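Local coordinates for protein Cfl (Pectobacterium brasiliense, PDB 7A9J) that probably activates carboxylic acids such as coronafacic acid with ATP and joins them to amines as amides, as a member of the AMP-binding enzyme family, at residues N23-F28 with T88-L93; Q58-G63 with E164-Q169; R74-M79 with V100-K105. The protein carries 1 engineered substitution. All coordinates share one frame; numbering follows the deposited sequence.

Overall arrangement
From the N terminus, the chain enters helix 24-34, whose first turn meets helix 83-95 in contact 1, closing a loop of about 60 residues. Before that loop is complete, helix 50-66 sets out the first half of contact 2, which closes only when the chain returns at 164-169; contacts 1 and 2 therefore cross. Contact 3, pairing strands 74-78 and 98-101, which helix 83-95 connects, nests inside contact 2 and crosses contact 1. Helix 83-95, half of contact 1, touches the other two: Ala-91 packs on Ile-60 of contact 2, while Thr-88 and Tyr-89 lie on Ile-77 of contact 3. Together they tie the N-terminal helices to the five-stranded parallel sheet.

Contact 1 (N23-F28 with T88-L93)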
# COMPACT_ATOMS: atom_id res chain seq x y z
N ASN A 23 23.67 2.28 5.76
CA ASN A 23 22.30 2.29 6.25
C ASN A 23 21.47 3.35 5.51
O ASN A 23 21.98 4.08 4.63
CB ASN A 23 22.30 2.49 7.75
CG ASN A 23 22.95 3.79 8.17
OD1 ASN A 23 22.84 4.84 7.50
ND2 ASN A 23 23.62 3.74 9.31
N THR A 24 20.17 3.44 5.84
CA THR A 24 19.26 4.26 5.04
C THR A 24 19.67 5.75 5.09
O THR A 24 19.70 6.44 4.07
CB THR A 24 17.81 4.07 5.53
OG1 THR A 24 17.49 2.65 5.45
CG2 THR A 24 16.82 4.93 4.70
N PHE A 25 19.96 6.28 6.28
CA PHE A 25 20.38 7.68 6.30
C PHE A 25 21.67 7.88 5.51
O PHE A 25 21.80 8.84 4.73
CB PHE A 25 20.57 8.22 7.73
CG PHE A 25 21.20 9.59 7.71
CD1 PHE A 25 20.48 10.69 7.27
CD2 PHE A 25 22.52 9.76 8.10
CE1 PHE A 25 21.10 11.96 7.16
CE2 PHE A 25 23.11 11.07 8.02
CZ PHE A 25 22.37 12.12 7.59
N SER A 26 22.67 7.01 5.73
CA SER A 26 23.95 7.31 5.10
C SER A 26 23.85 7.15 3.59
O SER A 26 24.56 7.83 2.85
CB SER A 26 25.05 6.44 5.71
OG SER A 26 24.87 5.10 5.30
N SER A 27 22.94 6.29 3.10
CA SER A 27 22.71 6.22 1.66
C SER A 27 22.09 7.49 1.14
O SER A 27 22.42 7.95 0.04
CB SER A 27 21.79 5.02 1.33
OG SER A 27 22.50 3.82 1.52
N PHE A 28 21.13 8.06 1.87
CA PHE A 28 20.57 9.32 1.48
C PHE A 28 21.66 10.40 1.45
O PHE A 28 21.75 11.20 0.51
CB PHE A 28 19.45 9.75 2.46
CG PHE A 28 19.02 11.14 2.20
CD1 PHE A 28 18.19 11.38 1.15
CD2 PHE A 28 19.58 12.24 2.93
CE1 PHE A 28 17.80 12.67 0.82
CE2 PHE A 28 19.23 13.53 2.60
CZ PHE A 28 18.34 13.77 1.54
N THR A 88 12.09 14.28 9.15
CA THR A 88 12.08 13.74 10.50
C THR A 88 12.40 12.26 10.48
O THR A 88 13.14 11.78 11.34
CB THR A 88 10.69 13.96 11.13
OG1 THR A 88 10.51 15.38 11.31
CG2 THR A 88 10.57 13.26 12.48
N TYR A 89 11.85 11.50 9.50
CA TYR A 89 12.27 10.10 9.39
C TYR A 89 13.79 9.99 9.30
O TYR A 89 14.41 9.19 10.00
CB TYR A 89 11.67 9.42 8.15
CG TYR A 89 10.21 9.23 8.13
CD1 TYR A 89 9.48 9.00 9.31
CD2 TYR A 89 9.55 9.22 6.92
CE1 TYR A 89 8.10 8.74 9.25
CE2 TYR A 89 8.16 9.00 6.85
CZ TYR A 89 7.45 8.74 8.01
OH TYR A 89 6.09 8.49 7.98
N TYR A 90 14.41 10.79 8.42
CA TYR A 90 15.85 10.67 8.26
C TYR A 90 16.61 11.15 9.50
O TYR A 90 17.69 10.61 9.82
CB TYR A 90 16.29 11.50 7.08
CG TYR A 90 16.12 10.74 5.78
CD1 TYR A 90 16.86 9.56 5.55
CD2 TYR A 90 15.33 11.24 4.76
CE1 TYR A 90 16.77 8.88 4.30
CE2 TYR A 90 15.24 10.58 3.52
CZ TYR A 90 15.98 9.42 3.32
OH TYR A 90 15.91 8.77 2.11
N ALA A 91 16.09 12.17 10.18
CA ALA A 91 16.76 12.60 11.41
C ALA A 91 16.74 11.51 12.48
O ALA A 91 17.74 11.34 13.22
CB ALA A 91 16.17 13.92 11.94
N CYS A 92 15.60 10.78 12.61
CA CYS A 92 15.50 9.68 13.56
C CYS A 92 16.51 8.60 13.21
O CYS A 92 17.25 8.11 14.07
CB CYS A 92 14.08 9.10 13.51
SG CYS A 92 12.91 10.23 14.28
N LEU A 93 16.57 8.28 11.91
CA LEU A 93 17.54 7.29 11.43
C LEU A 93 18.97 7.71 11.71
O LEU A 93 19.80 6.88 12.10
CB LEU A 93 17.34 7.08 9.92
CG LEU A 93 16.07 6.24 9.60
CD1 LEU A 93 15.75 6.36 8.10
CD2 LEU A 93 16.20 4.80 10.00
O HOH W 1 17.51 6.69 1.91
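Thr-24, Phe-25 and Phe-28 meet Tyr-90 and Leu-93 where the first turns of helix 24-34 pack across helix 83-95, a helix-helix contact in the large N-terminal part of the adenylate-forming fold. The short helical segments run at 117° to each other, their axes 9.3 Å apart at closest approach. Just ahead of the helix, Asn-23 is its N-cap: OD1 accepts the Ser-26 N-H at 2.8 Å and so satisfies a first-turn amide. Thr-24 then turns its methyl inward, CG2 resting 3.8 Å from Leu-93 CD1, while its carbonyl O lies at the edge of the Tyr-90 ring. Phe-25 follows along the flank, CB against Leu-93 CB and ring atom CD1 3.8 Å from the Tyr-90 carbonyl O. One turn on, Phe-28 covers a face of the tyrosine, with CG 3.7 Å above the ring plane and shifted toward its rim. Phe-28 CB lies 3.4 Å from Tyr-90 CE1; with CG anti to the backbone N (chi1 171°), the ring follows CB over the tyrosine. The two rings meet obliquely, planes 33° apart. Phe-247 of helix 240-251 and Ile-57 of helix 50-66 also pack on Tyr-90, so the aromatic cluster is buried among several helices. At the polar end of that ring, one water lies in the ring plane, 2.6 Å from Tyr-90 OH, and donates a hydrogen bond of 3.1 Å to Thr-24 O.

Contact 2 (Q58-G63 with E164-Q169)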
# COMPACT_ATOMS: atom_id res chain seq x y z
N GLN A 58 19.82 17.48 9.31
CA GLN A 58 20.87 17.70 10.30
C GLN A 58 20.39 18.60 11.43
O GLN A 58 20.70 18.31 12.60
CB GLN A 58 22.14 18.28 9.65
CG GLN A 58 22.78 17.21 8.73
CD GLN A 58 23.99 17.79 7.96
OE1 GLN A 58 24.19 19.00 7.88
NE2 GLN A 58 24.77 16.91 7.38
N ARG A 59 19.66 19.70 11.11
CA ARG A 59 19.14 20.59 12.16
C ARG A 59 18.16 19.84 13.08
O ARG A 59 18.22 20.01 14.33
CB ARG A 59 18.48 21.83 11.56
CG ARG A 59 19.47 22.86 11.00
CD ARG A 59 18.78 24.20 10.76
NE ARG A 59 19.81 25.22 10.56
CZ ARG A 59 19.95 26.35 11.24
NH1 ARG A 59 20.94 27.16 10.92
NH2 ARG A 59 19.10 26.68 12.21
N ILE A 60 17.30 19.00 12.49
CA ILE A 60 16.34 18.26 13.31
C ILE A 60 17.09 17.31 14.24
O ILE A 60 16.85 17.28 15.45
CB ILE A 60 15.31 17.50 12.46
CG1 ILE A 60 14.43 18.45 11.62
CG2 ILE A 60 14.40 16.66 13.41
CD1 ILE A 60 13.79 17.71 10.36
N ALA A 61 18.08 16.59 13.69
CA ALA A 61 18.92 15.72 14.53
C ALA A 61 19.55 16.48 15.68
O ALA A 61 19.58 15.98 16.82
CB ALA A 61 20.00 15.05 13.69
N THR A 62 20.07 17.70 15.43
CA THR A 62 20.66 18.43 16.53
C THR A 62 19.61 18.84 17.55
O THR A 62 19.87 18.78 18.76
CB THR A 62 21.42 19.64 15.98
OG1 THR A 62 22.53 19.16 15.20
CG2 THR A 62 21.96 20.52 17.12
N GLY A 63 18.42 19.25 17.09
CA GLY A 63 17.37 19.64 18.01
C GLY A 63 16.91 18.49 18.90
O GLY A 63 16.74 18.65 20.12
N GLU A 164 9.46 24.83 15.21
CA GLU A 164 10.62 25.71 14.94
C GLU A 164 11.71 25.55 15.98
O GLU A 164 12.90 25.80 15.68
CB GLU A 164 10.16 27.14 14.84
CG GLU A 164 9.13 27.29 13.80
CD GLU A 164 9.60 27.92 12.52
OE1 GLU A 164 8.94 28.90 12.11
OE2 GLU A 164 10.60 27.45 11.94
N GLU A 165 11.35 25.15 17.20
CA GLU A 165 12.36 25.01 18.23
C GLU A 165 13.34 23.88 17.90
O GLU A 165 14.53 23.99 18.23
CB GLU A 165 11.71 24.77 19.59
CG GLU A 165 10.89 25.91 20.10
CD GLU A 165 10.16 25.55 21.41
OE1 GLU A 165 10.85 25.08 22.35
OE2 GLU A 165 8.91 25.73 21.47
N ILE A 166 12.86 22.83 17.23
CA ILE A 166 13.72 21.69 16.97
C ILE A 166 14.72 21.98 15.87
O ILE A 166 15.67 21.20 15.70
CB ILE A 166 12.87 20.44 16.63
CG1 ILE A 166 13.54 19.15 17.08
CG2 ILE A 166 12.61 20.32 15.10
CD1 ILE A 166 12.63 17.93 16.85
N ILE A 167 14.50 23.01 15.04
CA ILE A 167 15.48 23.35 14.01
C ILE A 167 16.16 24.70 14.25
O ILE A 167 16.75 25.26 13.33
CB ILE A 167 14.84 23.34 12.61
CG1 ILE A 167 13.59 24.25 12.61
CG2 ILE A 167 14.53 21.87 12.19
CD1 ILE A 167 12.96 24.42 11.25
N SER A 168 16.02 25.28 15.44
CA SER A 168 16.56 26.62 15.65
C SER A 168 18.07 26.61 15.81
O SER A 168 18.70 27.63 15.55
CB SER A 168 15.86 27.27 16.84
OG SER A 168 16.14 26.54 18.02
N GLN A 169 18.68 25.48 16.19
CA GLN A 169 20.12 25.57 16.39
C GLN A 169 20.86 24.99 15.19
O GLN A 169 20.44 23.99 14.62
CB GLN A 169 20.56 24.82 17.65
CG GLN A 169 20.10 25.48 18.93
CD GLN A 169 20.64 26.92 19.11
OE1 GLN A 169 19.91 27.90 18.92
NE2 GLN A 169 21.91 27.04 19.50
O HOH W 2 18.39 22.65 15.62
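Gly-63 and Ile-166 form the tight end of this contact, where helix 50-66 receives segment 164-169 in the N-terminal part of the AMP-binding fold. Without a side chain on Gly-63, the Ile-166 carbonyl can settle directly on the helix surface, its O 3.3 Å from Gly-63 CA in a CA-H...O contact. The same oxygen comes within 3.1 Å of Arg-59 O; these are two acceptors, so the proximity is not a bond but a sign of how closely the two backbones approach. Next to it three isoleucines pack together. Ile-60 and Ile-167 lie side by side, and CG1 of the former is only 3.5 Å from CG2 of the latter, tighter than ordinary carbon packing. Ile-60 uses its other branch against Ile-166, Ile-60 CG2 lying 4.1 Å from Ile-166 CD1.

Toward solvent the packing gives way to polar links. Arg-59 leaves the helix with CG anti to its carbonyl carbon (chi1 -75°) and then runs extended from CG to NE, which carries the guanidinium past Ile-167. There NH2 donates to Ile-167 O at 3.0 Å, the acceptor lying in the guanidinium plane, and the peptide carbon of Gln-169 sits over one face. A water lies 2.9 Å from Arg-59 O and 2.6 Å from Gln-169 O, placed to donate to both, though it has more acceptors in reach than protons.

Behind the tight side, Ile-60 continues onto Ala-87 and Ala-91 of helix 83-95, and Ile-167 reaches Leu-56 one turn earlier on helix 50-66. The contact thus lays the chain leaving strand 160-162, outermost in the five-stranded parallel sheet, against helix 50-66.

Contact 3 (R74-M79 with V100-K105); sequences RISIHM and VPLSLK
The imidazole of His-78 meets segment 100-105 at its edge: Leu-102 O lies in the ring plane 3.4 Å from CD2, and a water, also in plane, sits 2.8 Å from NE2. Leu-104 CD2 approaches the ring obliquely. With CG anti to the backbone N (chi1 -176°), the His-78 side chain crosses that of Leu-102 at about a right angle, His-78 CD2 lying 3.7 Å from Leu-102 CB. Farther back, Leu-102 CD1 covers Ser-76 CB.

These side chains flank the parallel pairing of strands 74-78 and 98-101, joined through helix 83-95 as a beta-alpha-beta unit. Val-100 N donates to Ile-75 O at 2.8 Å. Ile-77 then brackets Pro-101, its N giving a 3.0 Å bond to Val-100 O and its O taking Leu-102 N at 2.8 Å. The bonds to Ile-77 use the residues flanking Pro-101, so its lack of an N-H costs this pairing nothing; strand 98-101 is also outermost in the sheet. Val-100 shares a face with Ser-76, whose OG bonds to Ser-120 OG, and Pro-101 shares the other with Ile-77.

The water at NE2 donates to Ser-103 O at 3.0 Å, and Tyr-123 OH bonds to ND1. Held at both nitrogens, the imidazole is probably restrained in rotation, linking the backbone beyond the last bridge to the sheet interior.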
# COMPACT_ATOMS: atom_id res chain seq x y z
N ARG A 74 12.00 6.27 21.57
CA ARG A 74 10.93 6.07 20.60
C ARG A 74 10.18 7.38 20.41
O ARG A 74 9.77 8.02 21.37
CB ARG A 74 10.01 4.93 21.03
CG ARG A 74 10.87 3.67 21.25
CD ARG A 74 10.07 2.52 21.61
NE ARG A 74 10.85 1.31 21.79
CZ ARG A 74 10.29 0.16 22.17
NH1 ARG A 74 8.98 0.12 22.40
NH2 ARG A 74 11.03 -0.94 22.34
N ILE A 75 9.99 7.78 19.15
CA ILE A 75 9.32 9.01 18.81
C ILE A 75 8.09 8.68 17.99
O ILE A 75 8.20 8.09 16.90
CB ILE A 75 10.24 9.92 17.98
CG1 ILE A 75 11.57 10.11 18.69
CG2 ILE A 75 9.52 11.28 17.74
CD1 ILE A 75 12.41 11.19 18.00
N SER A 76 6.91 9.05 18.49
CA SER A 76 5.67 8.91 17.71
C SER A 76 5.56 10.07 16.73
O SER A 76 5.81 11.21 17.09
CB SER A 76 4.45 8.90 18.64
OG SER A 76 4.37 7.67 19.31
N ILE A 77 5.21 9.77 15.48
CA ILE A 77 5.18 10.76 14.42
C ILE A 77 3.77 10.76 13.85
O ILE A 77 3.21 9.70 13.53
CB ILE A 77 6.20 10.46 13.31
CG1 ILE A 77 7.62 10.42 13.90
CG2 ILE A 77 6.15 11.57 12.27
CD1 ILE A 77 8.70 10.13 12.87
N HIS A 78 3.22 11.93 13.69
CA HIS A 78 1.76 11.96 13.48
C HIS A 78 1.49 13.20 12.62
O HIS A 78 1.15 14.26 13.13
CB HIS A 78 1.06 12.00 14.83
CG HIS A 78 -0.44 11.92 14.79
ND1 HIS A 78 -1.23 12.71 15.62
CD2 HIS A 78 -1.30 11.09 14.13
CE1 HIS A 78 -2.50 12.41 15.43
NE2 HIS A 78 -2.58 11.40 14.57
N MET A 79 1.66 13.07 11.29
CA MET A 79 1.50 14.24 10.43
C MET A 79 1.19 13.85 8.99
O MET A 79 1.42 12.71 8.54
CB MET A 79 2.74 15.14 10.49
CG MET A 79 3.97 14.61 9.94
SD MET A 79 5.38 15.85 10.02
CE MET A 79 5.44 16.33 11.76
N VAL A 100 7.91 5.91 15.13
CA VAL A 100 6.65 5.15 15.29
C VAL A 100 5.58 5.94 14.57
O VAL A 100 4.93 6.82 15.16
CB VAL A 100 6.28 4.94 16.77
CG1 VAL A 100 5.04 3.99 16.86
CG2 VAL A 100 7.44 4.37 17.56
N PRO A 101 5.35 5.69 13.28
CA PRO A 101 4.37 6.46 12.53
C PRO A 101 2.95 6.11 12.98
O PRO A 101 2.59 4.93 13.21
CB PRO A 101 4.62 6.04 11.07
CG PRO A 101 5.86 5.20 11.08
CD PRO A 101 6.12 4.73 12.45
N LEU A 102 2.15 7.16 13.21
CA LEU A 102 0.76 7.02 13.66
C LEU A 102 -0.17 7.36 12.51
O LEU A 102 -0.27 8.52 12.11
CB LEU A 102 0.45 7.93 14.85
CG LEU A 102 1.38 7.73 16.03
CD1 LEU A 102 1.10 8.79 17.13
CD2 LEU A 102 1.26 6.31 16.53
N SER A 103 -0.88 6.34 12.02
CA SER A 103 -1.67 6.48 10.82
C SER A 103 -2.73 7.56 11.00
O SER A 103 -3.27 7.77 12.09
CB SER A 103 -2.34 5.11 10.50
OG SER A 103 -3.59 5.28 9.86
N LEU A 104 -2.99 8.32 9.93
CA LEU A 104 -4.00 9.37 10.01
C LEU A 104 -5.42 8.82 10.10
O LEU A 104 -6.34 9.60 10.35
CB LEU A 104 -3.89 10.30 8.79
CG LEU A 104 -2.48 10.82 8.45
CD1 LEU A 104 -2.55 11.91 7.35
CD2 LEU A 104 -1.76 11.34 9.71
N LYS A 105 -5.62 7.51 9.91
CA LYS A 105 -6.93 6.91 10.06
C LYS A 105 -7.25 6.60 11.51
O LYS A 105 -8.40 6.35 11.79
CB LYS A 105 -7.03 5.61 9.21
CG LYS A 105 -6.47 5.84 7.78
CD LYS A 105 -7.30 5.14 6.69
CE LYS A 105 -6.77 5.52 5.30
NZ LYS A 105 -6.72 7.01 5.10
O HOH W 3 -4.78 9.97 13.47